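Local coordinates for protein lipase (Acinetobacter baumannii, PDB 4OPM) that probably hydrolyses the ester bonds of triacylglycerols or related lipids, as a putative lipase of the alpha/beta hydrolase fold, at residues Y66-N70 against Y71-I75; K209-D212 against Q213-L217; K246-N249 against V250-N254; L278-E281 against Q282-I285. All blocks are in the same frame, centred on the assembly; numbering follows the deposited sequence. Where two conformers were deposited one is given.

Contact 1: Y66-N70 against Y71-I75; sequences YLTTN and YHVII
Tyr71 folds back on the turn before it. Tyr71 N donates weakly to Leu67 O over 2.8 Å, the angle at the hydrogen being only 128°. Tyr71 CB lies 3.2 Å from the same oxygen, which sits at the ring edge in its plane. CG stands anti to the carbonyl carbon (chi1 -64°), which lays one ring face over the carbonyl group of Asn70, with Tyr71 CG 3.4 Å from Asn70 O. Asn70, with a polar side chain, suits the exposed turn, whereas the large ring of Tyr71 is buried and also meets Leu292 of helix 281-298. Val73 points back toward the turn: its CG2 touches Leu67 CB and Thr68 CG2, each at 3.9 Å, and the side chains of Thr68 and Val73 cross at about a right angle. A beta-branched valine suits a strand. Thr68 presents its methyl here while OG1 bonds to Ala20 O and to a bound polyether, probably from the crystallisation liquor. The arrangement is a five-residue turn closed by a weak i to i+4 bond, leading from helix 61-64 into strand 72-76 of the central sheet, an alpha-to-beta connection of the alpha/beta hydrolase fold.

Contact 2: K209-D212 against Q213-L217; sequences KLVD and QLIAL
Val211 and Ile215, one helical turn apart, form the close apolar part of this contact: Val211 CG1 meets Ile215 CD1 at 3.8 Å. The methyl of valine is placed there by a chi1 of 165°, with CG1 opposite the backbone N, while the long branch of Ile215 runs back along the helix until its CG1 lies 3.3 Å from Val211 O. That oxygen is therefore flanked by aliphatic carbon and also accepts the N-H of Ile215, Ile215 N lying 2.9 Å from Val211 O, in a bond that is nearly straight at both ends. A branched, purely apolar residue suits position 211, since Val211 is buried and packs against Leu167; Ile215 is partly exposed.

The pattern is that of a regular alpha-helix, here the long helix 190-220 of this alpha/beta hydrolase, and the i to i+4 ladder is continuous: Gln213 N to Lys209 O, Leu214 N to Leu210 O at 2.9 Å, and Ala216 N to Asp212 O accompany the bond of Ile215. Leu210 and Leu214 turn a second apolar strip to helix 94-107, meeting Leu97 and Val94 respectively.

The polar side is looser. Lys209 is extended and leads away from the next turn, as befits an exposed residue. Asp212 directs its carboxylate to Lys164, with which OD1 forms a salt bridge. Gln213 touches Asp91 and Ser93, but it occupies two conformers and its exact placement is doubtful. Small Ala216, exposed to solvent, adds only its CB beside Asp212 O, 3.6 Å away.

Contact 3: K246-N249 against V250-N254; sequences KIIN and VEVAN
The backbone turns at Asn249, whose carbonyl oxygen O accepts the N-H of Val252, with Val252 N at 3.1 Å and tilted 32° from the carbonyl plane, as the chain passes from an extended residue into the first turn of helix 251-259. Beside this bond the side chains of Asn249 and Glu251 cross at about a right angle. Asn249 ND2 donates to Glu251 OE1 over 3.0 Å in a nearly straight bond of 169°; the acceptor lies in the amide plane, and the carboxylate oxygen is approached on its anti side, somewhat out of the carboxylate plane, the two planar groups being nearly coplanar. Glu251 makes this reach by bending at chi2 (77°), which folds its chain back over the turn. Asparagine fits because its amide can be gripped at both ends: ND2 also donates to Ser151 O, while OD1 accepts from Asn153 N. These bonds fix the rotation of a buried polar group and satisfy both its atoms. An exposed glutamate suits the start of a helix, where its negative charge would probably interact favourably with the helix dipole.

On the apolar side, Ile248 CG2 touches Val252 CG1 at 3.8 Å. Each of these two branches stands anti to its own backbone N, and Val252 CB lies 3.1 Å from Asn249 O, so valine shields the bonded carbonyl with hydrocarbon. The Ile248 side chain also touches His274, of the probable Ser-His-Asp triad, and Leu157 of helix 155-158. Val250, Val252 and Ala253 touch Trp241 of strand 237-242, and Val250 and Ala253 also meet Ile268 of the edge strand 267-269.

Contact 4: L278-E281 against Q282-I285; sequences LEAE and QLVI
This is a local helix-start contact at the surface: Ala280 sits at the N-cap of helix 281-298, directly after the short helix 276-279, and it touches the first turn of the helix that follows. Val284 N donates to Ala280 O over 3.0 Å, and Ile285 N donates to Glu281 O at the same length. Val284 points toward the junction on the buried side, its CG2 3.4 Å from Ala280 O. On another side of the turn, Ala280 CB meets Leu283 CB at 4.1 Å, and both residues rest on Leu269 of strand 267-269. The small methyl of alanine suits this corner, where the chain leaves helical angles for one residue; alanine contributes its carbonyl and a methyl, and no side-chain cap.

The polar side chains of Glu281 and Gln282 lie side by side and point the same way, their carboxylate and amide planes 81° apart. Glu281 CG is held between its backbone N and carbonyl carbon (chi1 74°), which brings it to 3.2 Å from Gln282 N. A water joins the two ends: it donates to Glu281 OE2 at 2.6 Å and accepts from Gln282 NE2 at 3.2 Å. The Glu281 side chain also touches Arg62 and Val63 of helix 61-64.

Since the two polar ends are bridged by water, their pairing is indirect and probably adaptable.

In the fold
Contacts 1 and 4 are neighbours, their centres about 15 Å apart: Tyr66 CB and Leu67 CD2 both touch Ile285 CD1, each at 3.7 Å, so the turn before strand 72-76 packs on the start of helix 281-298. Contacts 1 and 2 lie on opposite sides of the chain's centre, about 32 Å between centres. Contact 3 adjoins the probable Ser120-His274-Asp245 triad; Asp245 OD1 accepts the backbone N-H groups of Ile247 and Ile248. In contact 4, Glu279 bonds Gly273 N and Met275 N, either side of His274 along the chain. Leu214 of contact 2 and Ile248 of contact 3 each lie about 4 Å from bound polyethylene glycol, probably from the crystallisation liquor, which may mark a pocket.

Contact 1: Y66-N70 against Y71-I75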
loop_
_atom_site.group_PDB
_atom_site.type_symbol
_atom_site.label_atom_id
_atom_site.label_comp_id
_atom_site.label_asym_id
_atom_site.label_seq_id
_atom_site.Cartn_x
_atom_site.Cartn_y
_atom_site.Cartn_z
ATOM N N TYR A 66 7.302 -5.037 13.262
ATOM C CA TYR A 66 8.590 -5.732 13.210
ATOM C C TYR A 66 9.722 -4.884 12.631
ATOM O O TYR A 66 10.865 -5.352 12.591
ATOM C CB TYR A 66 8.449 -7.017 12.364
ATOM C CG TYR A 66 7.505 -8.013 12.994
ATOM C CD1 TYR A 66 7.944 -8.883 13.989
ATOM C CD2 TYR A 66 6.160 -8.051 12.637
ATOM C CE1 TYR A 66 7.067 -9.759 14.622
ATOM C CE2 TYR A 66 5.269 -8.920 13.265
ATOM C CZ TYR A 66 5.731 -9.777 14.255
ATOM O OH TYR A 66 4.886 -10.646 14.893
ATOM N N LEU A 67 9.411 -3.666 12.177
ATOM C CA LEU A 67 10.393 -2.824 11.488
ATOM C C LEU A 67 10.796 -1.582 12.274
ATOM O O LEU A 67 11.858 -1.018 12.007
ATOM C CB LEU A 67 9.812 -2.391 10.123
ATOM C CG LEU A 67 9.506 -3.528 9.125
ATOM C CD1 LEU A 67 8.690 -3.026 7.973
ATOM C CD2 LEU A 67 10.785 -4.233 8.654
ATOM N N THR A 68 9.966 -1.146 13.227
ATOM C CA THR A 68 10.213 0.083 13.984
ATOM C C THR A 68 11.381 -0.055 14.997
ATOM O O THR A 68 11.813 0.959 15.527
ATOM C CB THR A 68 8.936 0.567 14.658
ATOM O OG1 THR A 68 8.379 -0.495 15.429
ATOM C CG2 THR A 68 7.915 1.097 13.669
ATOM N N THR A 69 11.911 -1.264 15.244
ATOM C CA THR A 69 13.054 -1.385 16.158
ATOM C C THR A 69 14.336 -0.998 15.406
ATOM O O THR A 69 15.099 -0.163 15.900
ATOM C CB THR A 69 13.149 -2.785 16.789
ATOM O OG1 THR A 69 11.975 -3.034 17.563
ATOM C CG2 THR A 69 14.379 -2.946 17.691
ATOM N N ASN A 70 14.539 -1.553 14.197
ATOM C CA ASN A 70 15.768 -1.336 13.445
ATOM C C ASN A 70 15.645 -0.388 12.246
ATOM O O ASN A 70 16.651 -0.134 11.575
ATOM C CB ASN A 70 16.334 -2.682 13.003
ATOM C CG ASN A 70 16.782 -3.492 14.182
ATOM O OD1 ASN A 70 17.439 -2.989 15.093
ATOM N ND2 ASN A 70 16.349 -4.729 14.253
ATOM N N TYR A 71 14.441 0.158 11.977
ATOM C CA TYR A 71 14.256 1.082 10.861
ATOM C C TYR A 71 13.458 2.317 11.250
ATOM O O TYR A 71 12.787 2.318 12.281
ATOM C CB TYR A 71 13.584 0.371 9.667
ATOM C CG TYR A 71 14.461 -0.725 9.104
ATOM C CD1 TYR A 71 15.493 -0.429 8.214
ATOM C CD2 TYR A 71 14.344 -2.039 9.552
ATOM C CE1 TYR A 71 16.369 -1.414 7.766
ATOM C CE2 TYR A 71 15.213 -3.038 9.101
ATOM C CZ TYR A 71 16.229 -2.713 8.215
ATOM O OH TYR A 71 17.115 -3.660 7.770
ATOM N N HIS A 72 13.580 3.382 10.439
ATOM C CA HIS A 72 12.825 4.628 10.593
ATOM C C HIS A 72 11.633 4.522 9.631
ATOM O O HIS A 72 11.779 4.707 8.425
ATOM C CB HIS A 72 13.691 5.863 10.327
ATOM C CG HIS A 72 12.949 7.154 10.500
ATOM N ND1 HIS A 72 13.166 8.228 9.661
ATOM C CD2 HIS A 72 12.010 7.498 11.417
ATOM C CE1 HIS A 72 12.372 9.193 10.097
ATOM N NE2 HIS A 72 11.663 8.804 11.157
ATOM N N VAL A 73 10.466 4.209 10.173
ATOM C CA VAL A 73 9.288 3.879 9.374
ATOM C C VAL A 73 8.362 5.087 9.212
ATOM O O VAL A 73 8.009 5.734 10.196
ATOM C CB VAL A 73 8.565 2.649 10.005
ATOM C CG1 VAL A 73 7.333 2.248 9.202
ATOM C CG2 VAL A 73 9.518 1.459 10.152
ATOM N N ILE A 74 7.954 5.360 7.956
ATOM C CA ILE A 74 7.030 6.455 7.608
ATOM C C ILE A 74 5.859 5.856 6.833
ATOM O O ILE A 74 6.073 5.170 5.830
ATOM C CB ILE A 74 7.747 7.575 6.809
ATOM C CG1 ILE A 74 8.911 8.201 7.626
ATOM C CG2 ILE A 74 6.745 8.654 6.300
ATOM C CD1 ILE A 74 8.467 9.115 8.819
ATOM N N ILE A 75 4.626 6.084 7.312
ATOM C CA ILE A 75 3.446 5.468 6.688
ATOM C C ILE A 75 2.354 6.520 6.484
ATOM O O ILE A 75 1.557 6.770 7.384
ATOM C CB ILE A 75 2.885 4.259 7.502
ATOM C CG1 ILE A 75 3.976 3.440 8.215
ATOM C CG2 ILE A 75 1.960 3.382 6.614
ATOM C CD1 ILE A 75 3.414 2.315 9.140
#

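Contact 2: K209-D212 against Q213-L217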
loop_
_atom_site.group_PDB
_atom_site.type_symbol
_atom_site.label_atom_id
_atom_site.label_comp_id
_atom_site.label_asym_id
_atom_site.label_seq_id
_atom_site.Cartn_x
_atom_site.Cartn_y
_atom_site.Cartn_z
ATOM N N LYS A 209 -13.767 8.704 -7.022
ATOM C CA LYS A 209 -12.952 9.599 -7.858
ATOM C C LYS A 209 -11.626 8.911 -8.225
ATOM O O LYS A 209 -11.214 8.967 -9.384
ATOM C CB LYS A 209 -12.695 10.948 -7.157
ATOM C CG LYS A 209 -13.928 11.833 -7.109
ATOM C CD LYS A 209 -13.683 13.106 -6.316
ATOM C CE LYS A 209 -14.832 14.070 -6.482
ATOM N NZ LYS A 209 -14.622 15.308 -5.692
ATOM N N LEU A 210 -10.991 8.245 -7.239
ATOM C CA LEU A 210 -9.744 7.496 -7.424
ATOM C C LEU A 210 -9.941 6.408 -8.488
ATOM O O LEU A 210 -9.147 6.302 -9.424
ATOM C CB LEU A 210 -9.294 6.873 -6.083
ATOM C CG LEU A 210 -8.510 7.782 -5.152
ATOM C CD1 LEU A 210 -8.781 7.439 -3.689
ATOM C CD2 LEU A 210 -7.022 7.683 -5.429
ATOM N N VAL A 211 -11.032 5.624 -8.357
ATOM C CA VAL A 211 -11.381 4.536 -9.282
ATOM C C VAL A 211 -11.620 5.099 -10.696
ATOM O O VAL A 211 -11.087 4.553 -11.656
ATOM C CB VAL A 211 -12.590 3.718 -8.764
ATOM C CG1 VAL A 211 -13.189 2.829 -9.855
ATOM C CG2 VAL A 211 -12.168 2.878 -7.560
ATOM N N ASP A 212 -12.378 6.201 -10.823
ATOM C CA ASP A 212 -12.631 6.783 -12.150
ATOM C C ASP A 212 -11.325 7.190 -12.839
ATOM O O ASP A 212 -11.186 6.981 -14.052
ATOM C CB ASP A 212 -13.582 7.976 -12.039
ATOM C CG ASP A 212 -15.016 7.560 -11.758
ATOM O OD1 ASP A 212 -15.395 6.427 -12.149
ATOM O OD2 ASP A 212 -15.787 8.400 -11.247
ATOM N N GLN A 213 -10.366 7.738 -12.058
ATOM C CA GLN A 213 -9.046 8.162 -12.534
ATOM C C GLN A 213 -8.233 6.943 -12.980
ATOM O O GLN A 213 -7.506 7.006 -13.974
ATOM C CB GLN A 213 -8.294 8.938 -11.430
ATOM C CG GLN A 213 -8.892 10.303 -11.079
ATOM C CD GLN A 213 -8.688 11.329 -12.156
ATOM O OE1 GLN A 213 -7.585 11.845 -12.356
ATOM N NE2 GLN A 213 -9.756 11.660 -12.861
ATOM N N LEU A 214 -8.360 5.820 -12.225
ATOM C CA LEU A 214 -7.659 4.572 -12.540
ATOM C C LEU A 214 -8.171 3.988 -13.857
ATOM O O LEU A 214 -7.377 3.548 -14.689
ATOM C CB LEU A 214 -7.874 3.544 -11.422
ATOM C CG LEU A 214 -6.854 3.499 -10.342
ATOM C CD1 LEU A 214 -7.263 2.463 -9.301
ATOM C CD2 LEU A 214 -5.471 3.126 -10.915
ATOM N N ILE A 215 -9.504 4.011 -14.049
ATOM C CA ILE A 215 -10.159 3.538 -15.269
ATOM C C ILE A 215 -9.625 4.349 -16.465
ATOM O O ILE A 215 -9.211 3.755 -17.462
ATOM C CB ILE A 215 -11.708 3.617 -15.133
ATOM C CG1 ILE A 215 -12.236 2.588 -14.084
ATOM C CG2 ILE A 215 -12.402 3.420 -16.494
ATOM C CD1 ILE A 215 -13.666 2.861 -13.636
ATOM N N ALA A 216 -9.592 5.695 -16.334
ATOM C CA ALA A 216 -9.090 6.597 -17.380
ATOM C C ALA A 216 -7.592 6.350 -17.651
ATOM O O ALA A 216 -7.205 6.315 -18.818
ATOM C CB ALA A 216 -9.324 8.048 -16.993
ATOM N N LEU A 217 -6.766 6.137 -16.592
ATOM C CA LEU A 217 -5.326 5.867 -16.727
ATOM C C LEU A 217 -5.086 4.573 -17.523
ATOM O O LEU A 217 -4.235 4.546 -18.426
ATOM C CB LEU A 217 -4.651 5.786 -15.340
ATOM C CG LEU A 217 -3.124 5.759 -15.336
ATOM C CD1 LEU A 217 -2.539 7.157 -15.585
ATOM C CD2 LEU A 217 -2.609 5.229 -14.000
#

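Contact 3: K246-N249 against V250-N254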
loop_
_atom_site.group_PDB
_atom_site.type_symbol
_atom_site.label_atom_id
_atom_site.label_comp_id
_atom_site.label_asym_id
_atom_site.label_seq_id
_atom_site.Cartn_x
_atom_site.Cartn_y
_atom_site.Cartn_z
ATOM N N LYS A 246 -7.191 -12.845 -5.959
ATOM C CA LYS A 246 -8.318 -12.761 -6.913
ATOM C C LYS A 246 -8.346 -11.444 -7.680
ATOM O O LYS A 246 -9.053 -11.332 -8.689
ATOM C CB LYS A 246 -9.650 -12.874 -6.141
ATOM C CG LYS A 246 -9.942 -14.273 -5.602
ATOM C CD LYS A 246 -11.186 -14.228 -4.729
ATOM C CE LYS A 246 -11.553 -15.600 -4.237
ATOM N NZ LYS A 246 -12.633 -15.532 -3.213
ATOM N N ILE A 247 -7.642 -10.428 -7.166
ATOM C CA ILE A 247 -7.644 -9.077 -7.726
ATOM C C ILE A 247 -6.600 -8.969 -8.834
ATOM O O ILE A 247 -6.912 -8.490 -9.922
ATOM C CB ILE A 247 -7.438 -8.003 -6.606
ATOM C CG1 ILE A 247 -8.401 -8.225 -5.391
ATOM C CG2 ILE A 247 -7.548 -6.571 -7.164
ATOM C CD1 ILE A 247 -9.912 -8.304 -5.716
ATOM N N ILE A 248 -5.355 -9.357 -8.528
ATOM C CA ILE A 248 -4.213 -9.343 -9.444
ATOM C C ILE A 248 -3.638 -10.753 -9.403
ATOM O O ILE A 248 -3.050 -11.146 -8.387
ATOM C CB ILE A 248 -3.181 -8.230 -9.090
ATOM C CG1 ILE A 248 -3.885 -6.851 -8.840
ATOM C CG2 ILE A 248 -2.124 -8.115 -10.195
ATOM C CD1 ILE A 248 -3.001 -5.744 -8.296
ATOM N N ASN A 249 -3.846 -11.531 -10.484
ATOM C CA ASN A 249 -3.447 -12.941 -10.548
ATOM C C ASN A 249 -1.936 -13.113 -10.382
ATOM O O ASN A 249 -1.148 -12.329 -10.920
ATOM C CB ASN A 249 -3.935 -13.616 -11.832
ATOM C CG ASN A 249 -3.545 -12.890 -13.090
ATOM O OD1 ASN A 249 -3.952 -11.741 -13.323
ATOM N ND2 ASN A 249 -2.772 -13.554 -13.931
ATOM N N VAL A 250 -1.553 -14.189 -9.671
ATOM C CA VAL A 250 -0.188 -14.531 -9.278
ATOM C C VAL A 250 0.817 -14.557 -10.474
ATOM O O VAL A 250 1.986 -14.243 -10.257
ATOM C CB VAL A 250 -0.168 -15.855 -8.453
ATOM C CG1 VAL A 250 -0.552 -17.072 -9.302
ATOM C CG2 VAL A 250 1.177 -16.063 -7.753
ATOM N N GLU A 251 0.373 -14.876 -11.710
ATOM C CA GLU A 251 1.265 -14.923 -12.893
ATOM C C GLU A 251 1.984 -13.595 -13.135
ATOM O O GLU A 251 3.099 -13.565 -13.659
ATOM C CB GLU A 251 0.477 -15.306 -14.165
ATOM C CG GLU A 251 0.042 -16.767 -14.181
ATOM C CD GLU A 251 -1.144 -17.144 -13.311
ATOM O OE1 GLU A 251 -1.904 -16.244 -12.880
ATOM O OE2 GLU A 251 -1.298 -18.357 -13.044
ATOM N N VAL A 252 1.343 -12.509 -12.718
ATOM C CA VAL A 252 1.835 -11.141 -12.819
ATOM C C VAL A 252 3.162 -10.986 -12.018
ATOM O O VAL A 252 4.013 -10.213 -12.447
ATOM C CB VAL A 252 0.698 -10.211 -12.332
ATOM C CG1 VAL A 252 1.211 -8.910 -11.756
ATOM C CG2 VAL A 252 -0.336 -9.995 -13.436
ATOM N N ALA A 253 3.341 -11.729 -10.895
ATOM C CA ALA A 253 4.590 -11.689 -10.096
ATOM C C ALA A 253 5.819 -12.033 -10.980
ATOM O O ALA A 253 6.859 -11.367 -10.887
ATOM C CB ALA A 253 4.507 -12.649 -8.913
ATOM N N ASN A 254 5.678 -13.045 -11.855
ATOM C CA ASN A 254 6.761 -13.449 -12.765
ATOM C C ASN A 254 6.973 -12.403 -13.848
ATOM O O ASN A 254 8.107 -12.174 -14.243
ATOM C CB ASN A 254 6.515 -14.827 -13.388
ATOM C CG ASN A 254 6.770 -15.965 -12.434
ATOM O OD1 ASN A 254 6.077 -16.988 -12.463
ATOM N ND2 ASN A 254 7.749 -15.810 -11.541
#

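Contact 4: L278-E281 against Q282-I285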
loop_
_atom_site.group_PDB
_atom_site.type_symbol
_atom_site.label_atom_id
_atom_site.label_comp_id
_atom_site.label_asym_id
_atom_site.label_seq_id
_atom_site.Cartn_x
_atom_site.Cartn_y
_atom_site.Cartn_z
ATOM N N LEU A 278 -1.714 -8.179 5.894
ATOM C CA LEU A 278 -2.691 -8.433 6.973
ATOM C C LEU A 278 -2.987 -9.929 7.128
ATOM O O LEU A 278 -3.381 -10.353 8.214
ATOM C CB LEU A 278 -4.009 -7.671 6.733
ATOM C CG LEU A 278 -3.976 -6.131 6.895
ATOM C CD1 LEU A 278 -5.368 -5.555 6.689
ATOM C CD2 LEU A 278 -3.495 -5.717 8.269
ATOM N N GLU A 279 -2.783 -10.732 6.063
ATOM C CA GLU A 279 -3.084 -12.177 6.123
ATOM C C GLU A 279 -1.905 -13.028 6.628
ATOM O O GLU A 279 -2.123 -14.153 7.090
ATOM C CB GLU A 279 -3.453 -12.699 4.729
ATOM C CG GLU A 279 -4.702 -12.084 4.107
ATOM C CD GLU A 279 -4.939 -12.579 2.689
ATOM O OE1 GLU A 279 -5.194 -13.795 2.518
ATOM O OE2 GLU A 279 -4.811 -11.765 1.743
ATOM N N ALA A 280 -0.666 -12.542 6.462
ATOM C CA ALA A 280 0.540 -13.332 6.779
ATOM C C ALA A 280 1.735 -12.425 7.104
ATOM O O ALA A 280 2.819 -12.605 6.537
ATOM C CB ALA A 280 0.865 -14.230 5.581
ATOM N N GLU A 281 1.554 -11.465 8.044
ATOM C CA GLU A 281 2.614 -10.474 8.327
ATOM C C GLU A 281 3.943 -11.105 8.781
ATOM O O GLU A 281 5.003 -10.574 8.437
ATOM C CB GLU A 281 2.157 -9.399 9.330
ATOM C CG GLU A 281 2.054 -9.887 10.777
ATOM C CD GLU A 281 0.818 -10.682 11.157
ATOM O OE1 GLU A 281 0.043 -11.080 10.259
ATOM O OE2 GLU A 281 0.620 -10.897 12.374
ATOM N N GLN A 282 3.907 -12.233 9.528
ATOM C CA GLN A 282 5.164 -12.836 9.992
ATOM C C GLN A 282 5.933 -13.452 8.815
ATOM O O GLN A 282 7.166 -13.384 8.777
ATOM C CB GLN A 282 4.892 -13.867 11.091
ATOM C CG GLN A 282 4.274 -13.228 12.347
ATOM C CD GLN A 282 3.541 -14.233 13.212
ATOM O OE1 GLN A 282 3.850 -15.428 13.218
ATOM N NE2 GLN A 282 2.568 -13.751 13.989
ATOM N N LEU A 283 5.203 -14.008 7.840
ATOM C CA LEU A 283 5.799 -14.585 6.626
ATOM C C LEU A 283 6.335 -13.480 5.709
ATOM O O LEU A 283 7.366 -13.666 5.069
ATOM C CB LEU A 283 4.795 -15.483 5.893
ATOM C CG LEU A 283 4.267 -16.682 6.751
ATOM C CD1 LEU A 283 3.396 -17.607 5.918
ATOM C CD2 LEU A 283 5.418 -17.484 7.399
ATOM N N VAL A 284 5.661 -12.313 5.680
ATOM C CA VAL A 284 6.123 -11.156 4.902
ATOM C C VAL A 284 7.457 -10.677 5.492
ATOM O O VAL A 284 8.431 -10.509 4.764
ATOM C CB VAL A 284 5.043 -10.042 4.911
ATOM C CG1 VAL A 284 5.617 -8.689 4.445
ATOM C CG2 VAL A 284 3.839 -10.461 4.062
ATOM N N ILE A 285 7.501 -10.495 6.825
ATOM C CA ILE A 285 8.698 -10.025 7.537
ATOM C C ILE A 285 9.848 -11.027 7.401
ATOM O O ILE A 285 10.997 -10.617 7.257
ATOM C CB ILE A 285 8.324 -9.722 9.011
ATOM C CG1 ILE A 285 7.523 -8.384 9.094
ATOM C CG2 ILE A 285 9.514 -9.743 9.969
ATOM C CD1 ILE A 285 8.377 -7.081 8.712
HETATM O O HOH W 1 2.336 -10.583 14.302
#